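Extracellular solute-binding protein (Bordetella parapertussis, PDB 3PU5) probably binds a small solute, perhaps a polyamine, in the cleft between its two lobes and delivers it to a membrane transporter. Local coordinates at residues 127-130 with 131-134; 158-161 with 162-165; 190-194 with 195-199; 251-254 with 255-258. All blocks are in the same frame, centred on the assembly; numbering follows the deposited sequence.

Contact 1: residues 127-130 with 131-134; sequences KSWK and EFVE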
# COMPACT_ATOMS: atom_id res chain seq x y z
N LYS A 127 -2.89 20.19 -8.01
CA LYS A 127 -3.10 20.07 -6.56
C LYS A 127 -4.06 18.95 -6.19
O LYS A 127 -4.14 18.56 -5.02
CB LYS A 127 -3.61 21.38 -5.98
CG LYS A 127 -2.57 22.49 -5.93
CD LYS A 127 -3.22 23.81 -5.52
CE LYS A 127 -2.19 24.85 -5.13
NZ LYS A 127 -2.85 26.09 -4.61
N SER A 128 -4.81 18.46 -7.17
CA SER A 128 -5.86 17.49 -6.91
C SER A 128 -6.03 16.49 -8.04
O SER A 128 -5.59 16.73 -9.17
CB SER A 128 -7.19 18.21 -6.69
OG SER A 128 -7.63 18.80 -7.89
N TRP A 129 -6.66 15.36 -7.73
CA TRP A 129 -7.05 14.38 -8.74
C TRP A 129 -7.98 15.02 -9.76
O TRP A 129 -7.93 14.73 -10.97
CB TRP A 129 -7.80 13.22 -8.09
CG TRP A 129 -6.95 12.31 -7.23
CD1 TRP A 129 -7.00 12.18 -5.86
CD2 TRP A 129 -5.95 11.41 -7.69
NE1 TRP A 129 -6.07 11.23 -5.45
CE2 TRP A 129 -5.41 10.75 -6.56
CE3 TRP A 129 -5.44 11.08 -8.96
CZ2 TRP A 129 -4.40 9.80 -6.66
CZ3 TRP A 129 -4.44 10.14 -9.06
CH2 TRP A 129 -3.92 9.50 -7.91
N LYS A 130 -8.87 15.88 -9.26
CA LYS A 130 -9.83 16.55 -10.12
C LYS A 130 -9.12 17.46 -11.12
O LYS A 130 -9.45 17.48 -12.31
CB LYS A 130 -10.83 17.34 -9.26
CG LYS A 130 -11.91 18.07 -10.04
CD LYS A 130 -12.94 18.69 -9.10
CE LYS A 130 -13.71 17.61 -8.33
NZ LYS A 130 -14.25 18.09 -7.01
N GLU A 131 -8.13 18.22 -10.63
CA GLU A 131 -7.36 19.09 -11.51
C GLU A 131 -6.60 18.25 -12.54
O GLU A 131 -6.60 18.55 -13.73
CB GLU A 131 -6.38 19.93 -10.70
CG GLU A 131 -5.59 20.91 -11.54
CD GLU A 131 -4.64 21.76 -10.73
OE1 GLU A 131 -4.72 21.74 -9.48
OE2 GLU A 131 -3.81 22.46 -11.35
N PHE A 132 -5.94 17.19 -12.07
CA PHE A 132 -5.26 16.25 -12.95
C PHE A 132 -6.18 15.76 -14.08
O PHE A 132 -5.82 15.77 -15.25
CB PHE A 132 -4.76 15.06 -12.13
CG PHE A 132 -4.22 13.92 -12.96
CD1 PHE A 132 -3.25 14.15 -13.92
CD2 PHE A 132 -4.68 12.63 -12.77
CE1 PHE A 132 -2.75 13.10 -14.69
CE2 PHE A 132 -4.18 11.57 -13.53
CZ PHE A 132 -3.22 11.81 -14.49
N VAL A 133 -7.38 15.31 -13.71
CA VAL A 133 -8.34 14.82 -14.69
C VAL A 133 -8.79 15.92 -15.67
O VAL A 133 -8.70 15.75 -16.89
CB VAL A 133 -9.60 14.21 -14.01
CG1 VAL A 133 -10.66 13.87 -15.06
CG2 VAL A 133 -9.21 12.99 -13.20
N GLU A 134 -9.25 17.04 -15.15
CA GLU A 134 -9.85 18.06 -15.99
C GLU A 134 -8.82 18.72 -16.89
O GLU A 134 -9.12 19.04 -18.03
CB GLU A 134 -10.58 19.11 -15.14
CG GLU A 134 -11.73 18.56 -14.33
CD GLU A 134 -12.79 17.86 -15.16
OE1 GLU A 134 -12.96 18.20 -16.36
OE2 GLU A 134 -13.47 16.96 -14.62
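Ser128 is the N-cap of helix 129-138, and Glu131 lies in the first turn that it caps. The first turn of a helix has amide N-H groups with no preceding turn to accept them, and serine suits the place because its short hydroxyl can reach back to one. Its OG, held between the backbone N and the carbonyl carbon (chi1 68°), accepts from Glu131 N at 2.8 Å. Glu131 in turn sends its extended side chain back past the cap, where OE1 accepts from Lys127 N at 2.8 Å. Because this donor lies one residue before the cap, the pair is not a classical capping box. The donor also meets OE1 from above the carboxylate plane, 59° out of it, while OE2 forms a salt bridge with Arg135 one turn on. Ordinary helical bonding begins with Phe132 N to Ser128 O at 3.0 Å and continues with Val133 N to Trp129 O and Glu134 N to Lys130 O. Glu235 receives the amides of Trp129 and Lys130, which completes the cap from another loop. The apolar side is turned inward: Trp129 and Phe132 both rest on Ile115 of strand 111-117, and Trp129 NE1 is hydrogen-bonded to Gly236 O. Their rings meet at a slant, Phe132 CD2 lying at the edge of the indole, 4.2 Å from Trp129 CE3.

Contact 2: residues 158-161 with 162-165; sequences EVLS and MFGK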
# COMPACT_ATOMS: atom_id res chain seq x y z
N GLU A 158 -7.60 0.89 -7.42
CA GLU A 158 -7.64 1.88 -6.34
C GLU A 158 -7.79 3.32 -6.86
O GLU A 158 -8.61 4.08 -6.36
CB GLU A 158 -6.38 1.77 -5.46
CG GLU A 158 -6.38 0.61 -4.44
CD GLU A 158 -6.07 -0.76 -5.04
OE1 GLU A 158 -5.94 -0.87 -6.29
OE2 GLU A 158 -5.96 -1.74 -4.26
N VAL A 159 -6.97 3.69 -7.84
CA VAL A 159 -7.06 5.03 -8.41
C VAL A 159 -8.44 5.27 -9.02
O VAL A 159 -9.05 6.31 -8.78
CB VAL A 159 -5.96 5.27 -9.47
CG1 VAL A 159 -6.05 6.69 -10.02
CG2 VAL A 159 -4.60 5.05 -8.85
N LEU A 160 -8.93 4.30 -9.79
CA LEU A 160 -10.27 4.40 -10.38
C LEU A 160 -11.35 4.57 -9.30
O LEU A 160 -12.31 5.33 -9.48
CB LEU A 160 -10.58 3.19 -11.26
CG LEU A 160 -9.82 3.10 -12.59
CD1 LEU A 160 -9.88 1.70 -13.16
CD2 LEU A 160 -10.37 4.13 -13.59
N SER A 161 -11.20 3.87 -8.18
CA SER A 161 -12.13 4.03 -7.06
C SER A 161 -12.24 5.49 -6.62
O SER A 161 -13.33 5.96 -6.29
CB SER A 161 -11.72 3.16 -5.88
OG SER A 161 -12.07 1.81 -6.10
N MSE A 162 -11.11 6.19 -6.60
CA MSE A 162 -11.12 7.61 -6.26
C MSE A 162 -11.91 8.40 -7.29
O MSE A 162 -12.58 9.38 -6.95
CB MSE A 162 -9.70 8.19 -6.20
CG MSE A 162 -8.96 7.94 -4.91
SE MSE A 162 -9.59 8.97 -3.36
CE MSE A 162 -10.55 10.36 -4.28
N PHE A 163 -11.78 8.01 -8.56
CA PHE A 163 -12.56 8.66 -9.62
C PHE A 163 -14.06 8.43 -9.39
O PHE A 163 -14.88 9.34 -9.57
CB PHE A 163 -12.17 8.16 -11.01
CG PHE A 163 -10.81 8.61 -11.48
CD1 PHE A 163 -10.07 9.52 -10.75
CD2 PHE A 163 -10.30 8.14 -12.68
CE1 PHE A 163 -8.83 9.93 -11.19
CE2 PHE A 163 -9.05 8.55 -13.14
CZ PHE A 163 -8.31 9.45 -12.39
N GLY A 164 -14.42 7.22 -8.99
CA GLY A 164 -15.81 6.92 -8.68
C GLY A 164 -16.34 7.80 -7.56
O GLY A 164 -17.49 8.24 -7.59
N LYS A 165 -15.50 8.07 -6.56
CA LYS A 165 -15.90 8.89 -5.42
C LYS A 165 -16.02 10.37 -5.78
O LYS A 165 -16.97 11.04 -5.37
CB LYS A 165 -14.92 8.71 -4.27
CG LYS A 165 -15.32 9.41 -2.97
CD LYS A 165 -14.31 9.08 -1.87
CE LYS A 165 -14.31 10.12 -0.75
NZ LYS A 165 -13.16 9.91 0.19
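Phe163 and Leu160 both carry CG anti to the carbonyl carbon (chi1 -71° in each), and this directs the leucine branch and the aromatic ring to the same flank of helix 156-167. Leu160 CD2 comes within 4.1 Å of Phe163 CD2, the two side chains slanting across one another. Val159 adds a looser touch, its CG1 lying 4.3 Å from Phe163 CZ. Bulky apolar residues suit this flank because it is buried. One face of the Phe163 ring also looks onto Val159 O, which sits 3.8 Å above the plane and toward the rim. That carbonyl accepts from Phe163 N at 3.2 Å and, weakly, from Met162 N. Leu160 O takes Gly164 N at 2.9 Å and is gripped a second time by the hydroxyl of Ser177. Gly164, with no side chain, also makes a backbone bond with Gly170, and Ser161 OG turns back to Ala157 O, satisfying a hydroxyl that would otherwise be costly to bury. Helix 174-184 packs against Leu160 and Phe163, helix 305-322 against Glu158, Leu160 and Ser161, and strand 238-246 against Glu158 and the selenomethionine at Met162.

Contact 3: residues 190-194 with 195-199; sequences KFFTA and FNDPV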
# COMPACT_ATOMS: atom_id res chain seq x y z
N LYS A 190 0.42 5.69 -22.43
CA LYS A 190 0.86 4.41 -21.87
C LYS A 190 0.07 4.03 -20.64
O LYS A 190 -0.09 4.83 -19.71
CB LYS A 190 2.36 4.47 -21.55
CG LYS A 190 2.91 3.21 -20.89
CD LYS A 190 2.87 2.02 -21.84
CE LYS A 190 3.77 0.91 -21.34
NZ LYS A 190 3.58 -0.37 -22.09
N PHE A 191 -0.45 2.81 -20.65
CA PHE A 191 -1.02 2.21 -19.46
C PHE A 191 0.07 1.30 -18.89
O PHE A 191 0.35 0.23 -19.44
CB PHE A 191 -2.29 1.43 -19.79
CG PHE A 191 -3.47 2.31 -20.11
CD1 PHE A 191 -3.84 2.56 -21.42
CD2 PHE A 191 -4.19 2.91 -19.09
CE1 PHE A 191 -4.93 3.38 -21.71
CE2 PHE A 191 -5.27 3.73 -19.37
CZ PHE A 191 -5.64 3.97 -20.68
N PHE A 192 0.69 1.74 -17.81
CA PHE A 192 1.91 1.11 -17.34
C PHE A 192 1.65 -0.15 -16.53
O PHE A 192 0.59 -0.30 -15.92
CB PHE A 192 2.81 2.10 -16.59
CG PHE A 192 2.23 2.58 -15.28
CD1 PHE A 192 2.40 1.85 -14.12
CD2 PHE A 192 1.55 3.80 -15.21
CE1 PHE A 192 1.88 2.31 -12.91
CE2 PHE A 192 1.03 4.25 -14.02
CZ PHE A 192 1.20 3.51 -12.87
N THR A 193 2.63 -1.05 -16.51
CA THR A 193 2.44 -2.38 -15.98
C THR A 193 3.36 -2.71 -14.80
O THR A 193 3.29 -3.81 -14.26
CB THR A 193 2.67 -3.44 -17.07
OG1 THR A 193 4.00 -3.30 -17.57
CG2 THR A 193 1.68 -3.28 -18.21
N ALA A 194 4.23 -1.79 -14.41
CA ALA A 194 5.10 -2.04 -13.26
C ALA A 194 5.20 -0.83 -12.33
O ALA A 194 5.06 0.32 -12.76
CB ALA A 194 6.48 -2.47 -13.72
N PHE A 195 5.47 -1.09 -11.05
CA PHE A 195 5.58 -0.05 -10.03
C PHE A 195 6.64 1.02 -10.32
O PHE A 195 6.47 2.19 -9.96
CB PHE A 195 5.85 -0.68 -8.66
CG PHE A 195 4.65 -1.37 -8.07
CD1 PHE A 195 3.52 -0.64 -7.74
CD2 PHE A 195 4.66 -2.74 -7.85
CE1 PHE A 195 2.41 -1.28 -7.20
CE2 PHE A 195 3.56 -3.37 -7.30
CZ PHE A 195 2.43 -2.64 -6.98
N ASN A 196 7.71 0.62 -10.99
CA ASN A 196 8.82 1.52 -11.28
C ASN A 196 8.55 2.38 -12.52
O ASN A 196 9.30 3.30 -12.82
CB ASN A 196 10.10 0.70 -11.46
CG ASN A 196 11.33 1.55 -11.65
OD1 ASN A 196 11.64 2.42 -10.83
ND2 ASN A 196 12.06 1.30 -12.73
N ASP A 197 7.45 2.10 -13.22
CA ASP A 197 7.15 2.78 -14.48
C ASP A 197 6.96 4.31 -14.39
O ASP A 197 7.50 5.04 -15.21
CB ASP A 197 5.95 2.11 -15.19
CG ASP A 197 6.31 0.77 -15.84
OD1 ASP A 197 7.51 0.46 -15.94
OD2 ASP A 197 5.39 0.03 -16.26
N PRO A 198 6.17 4.80 -13.41
CA PRO A 198 6.06 6.27 -13.37
C PRO A 198 7.41 7.00 -13.31
O PRO A 198 7.61 7.98 -14.02
CB PRO A 198 5.24 6.52 -12.10
CG PRO A 198 4.35 5.31 -12.00
CD PRO A 198 5.22 4.15 -12.50
N VAL A 199 8.32 6.53 -12.47
CA VAL A 199 9.61 7.21 -12.35
C VAL A 199 10.38 7.17 -13.69
O VAL A 199 10.87 8.20 -14.16
CB VAL A 199 10.43 6.64 -11.18
CG1 VAL A 199 11.92 6.91 -11.36
CG2 VAL A 199 9.93 7.24 -9.87
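The chain leaves strand 188-192 at Phe192 and passes through a type I beta turn from Ala194 to Asp197, closed by Asp197 N bonding to Ala194 O at 3.0 Å. Asp197 fastens this corner from within. Its CG lies anti to the carbonyl carbon (chi1 -75°), a setting that carries the carboxylate back toward the end of the strand, where OD2 accepts two consecutive amides: Thr193 N at 3.0 Å and Ala194 N at 2.8 Å. The first arrives nearly along the C-O axis of OD2, the second from above the carboxylate plane, 62° out of it, and together the two fix the rotation of the group. Such a strand-turn-helix passage is the beta-alpha connection of an alpha/beta lobe, joining strand 188-192, which runs parallel to strand 145-148, to helix 197-204. Aspartate suits this position since its short acidic side chain reaches backbone N-H groups. Proline is equally at home in the first turn, where its missing N-H costs no helical bond. Pro198 CD lies over one face of the Phe192 ring in a CH-pi contact, 4.0 Å from the centroid, and its CG is 3.7 Å from Phe192 CZ. The Asp197 methylene packs beside the ring, on the side that Pro198 takes, with CB 3.4 Å from Phe192 CB. Trp213 of strand 209-213 touches both Phe192 and Pro198, and meets the Phe195 ring edge-to-face.

Contact 4: residues 251-254 with 255-258; sequences KEDL and AKAF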
# COMPACT_ATOMS: atom_id res chain seq x y z
N LYS A 251 2.27 -19.94 18.01
CA LYS A 251 2.74 -19.44 19.29
C LYS A 251 2.16 -18.05 19.50
O LYS A 251 2.86 -17.04 19.33
CB LYS A 251 4.27 -19.41 19.34
CG LYS A 251 4.92 -20.79 19.29
CD LYS A 251 6.43 -20.70 19.20
CE LYS A 251 7.07 -22.09 19.27
NZ LYS A 251 6.92 -22.81 17.99
N GLU A 252 0.89 -18.00 19.87
CA GLU A 252 0.09 -16.78 19.76
C GLU A 252 0.58 -15.64 20.64
O GLU A 252 0.51 -14.49 20.24
CB GLU A 252 -1.39 -17.08 20.02
CG GLU A 252 -1.98 -18.05 19.01
CD GLU A 252 -3.49 -18.13 19.09
OE1 GLU A 252 -4.08 -17.41 19.92
OE2 GLU A 252 -4.08 -18.90 18.31
N ASP A 253 1.08 -15.96 21.83
CA ASP A 253 1.55 -14.92 22.73
C ASP A 253 2.86 -14.29 22.25
O ASP A 253 3.03 -13.08 22.32
CB ASP A 253 1.68 -15.44 24.16
CG ASP A 253 0.32 -15.66 24.82
OD1 ASP A 253 -0.62 -14.91 24.48
OD2 ASP A 253 0.20 -16.57 25.66
N LEU A 254 3.77 -15.10 21.74
CA LEU A 254 4.99 -14.55 21.14
C LEU A 254 4.65 -13.75 19.87
O LEU A 254 5.23 -12.69 19.63
CB LEU A 254 5.97 -15.67 20.81
CG LEU A 254 6.35 -16.57 21.99
CD1 LEU A 254 7.53 -17.48 21.62
CD2 LEU A 254 6.69 -15.73 23.20
N ALA A 255 3.73 -14.27 19.07
CA ALA A 255 3.29 -13.60 17.85
C ALA A 255 2.67 -12.23 18.15
O ALA A 255 2.98 -11.24 17.48
CB ALA A 255 2.30 -14.48 17.09
N LYS A 256 1.81 -12.17 19.17
CA LYS A 256 1.21 -10.90 19.59
C LYS A 256 2.30 -9.94 20.07
O LYS A 256 2.21 -8.73 19.87
CB LYS A 256 0.16 -11.12 20.69
CG LYS A 256 -1.12 -11.80 20.21
CD LYS A 256 -2.04 -12.15 21.40
CE LYS A 256 -3.28 -12.87 20.94
NZ LYS A 256 -4.10 -13.32 22.12
N ALA A 257 3.31 -10.50 20.73
CA ALA A 257 4.43 -9.70 21.21
C ALA A 257 5.22 -9.13 20.05
O ALA A 257 5.59 -7.95 20.06
CB ALA A 257 5.32 -10.54 22.12
N PHE A 258 5.48 -9.95 19.03
CA PHE A 258 6.14 -9.43 17.84
C PHE A 258 5.28 -8.35 17.16
O PHE A 258 5.78 -7.29 16.78
CB PHE A 258 6.48 -10.54 16.83
CG PHE A 258 7.06 -10.02 15.56
CD1 PHE A 258 8.39 -9.63 15.50
CD2 PHE A 258 6.27 -9.85 14.43
CE1 PHE A 258 8.93 -9.10 14.32
CE2 PHE A 258 6.80 -9.33 13.25
CZ PHE A 258 8.13 -8.95 13.19
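Ala255 and Lys251 meet in the tight part of the first turn of helix 252-262, where Ala255 N bonds to Lys251 O at 2.9 Å and the methyl CB lies 3.4 Å from the same oxygen. A small residue fits here because this buried side is pressed against Val246 of strand 238-246. Phe258 N follows with a bond to Leu254 O at 2.8 Å, and both side chains reach Ile8 of strand 7-12, placing the helix on the sheet of this lobe; the Phe258 ring also meets Phe29 edge-to-face. The other side is looser and carries charge. Lys256 has CG anti to the carbonyl carbon (chi1 -71°) and then runs out extended, with Lys256 CG 3.1 Å from Glu252 O, the carbonyl that accepts its own amide. Its NZ ends 4.5 Å from Asp253 OD1 and 4.6 Å from Glu252 OE1, too far for a salt bridge with either. Glu252 instead spends OE2 on Gly249 N, just ahead of the helix. Lysine therefore probably feels two carboxylates as a diffuse attraction, and the carboxylates of Glu252 and Asp253, in the first turn, would be expected to interact favourably with the positive end of the helix dipole.

Overall arrangement
Followed from the N terminus, the four contacts come strictly in series, each closing only a turn of chain, with none nesting in or crossing another. Contact 1 starts helix 129-138, contact 2 lies within helix 156-167, contact 3 turns strand 188-192 into helix 197-204, and contact 4 starts helix 252-262. Only contacts 1 and 2 touch: Val133 CG2 packs 3.7 Å from Phe163 CE1, and Trp129 CZ3 lies 3.9 Å from Val159 CG1, packing helix 129-138 against helix 156-167. Contact 3 stands apart, its nearest atoms about 7 Å from contact 2. Contact 4 sits across the chain's centre, its own centre 37 to 45 Å from the others, in the lobe that holds strand 7-12.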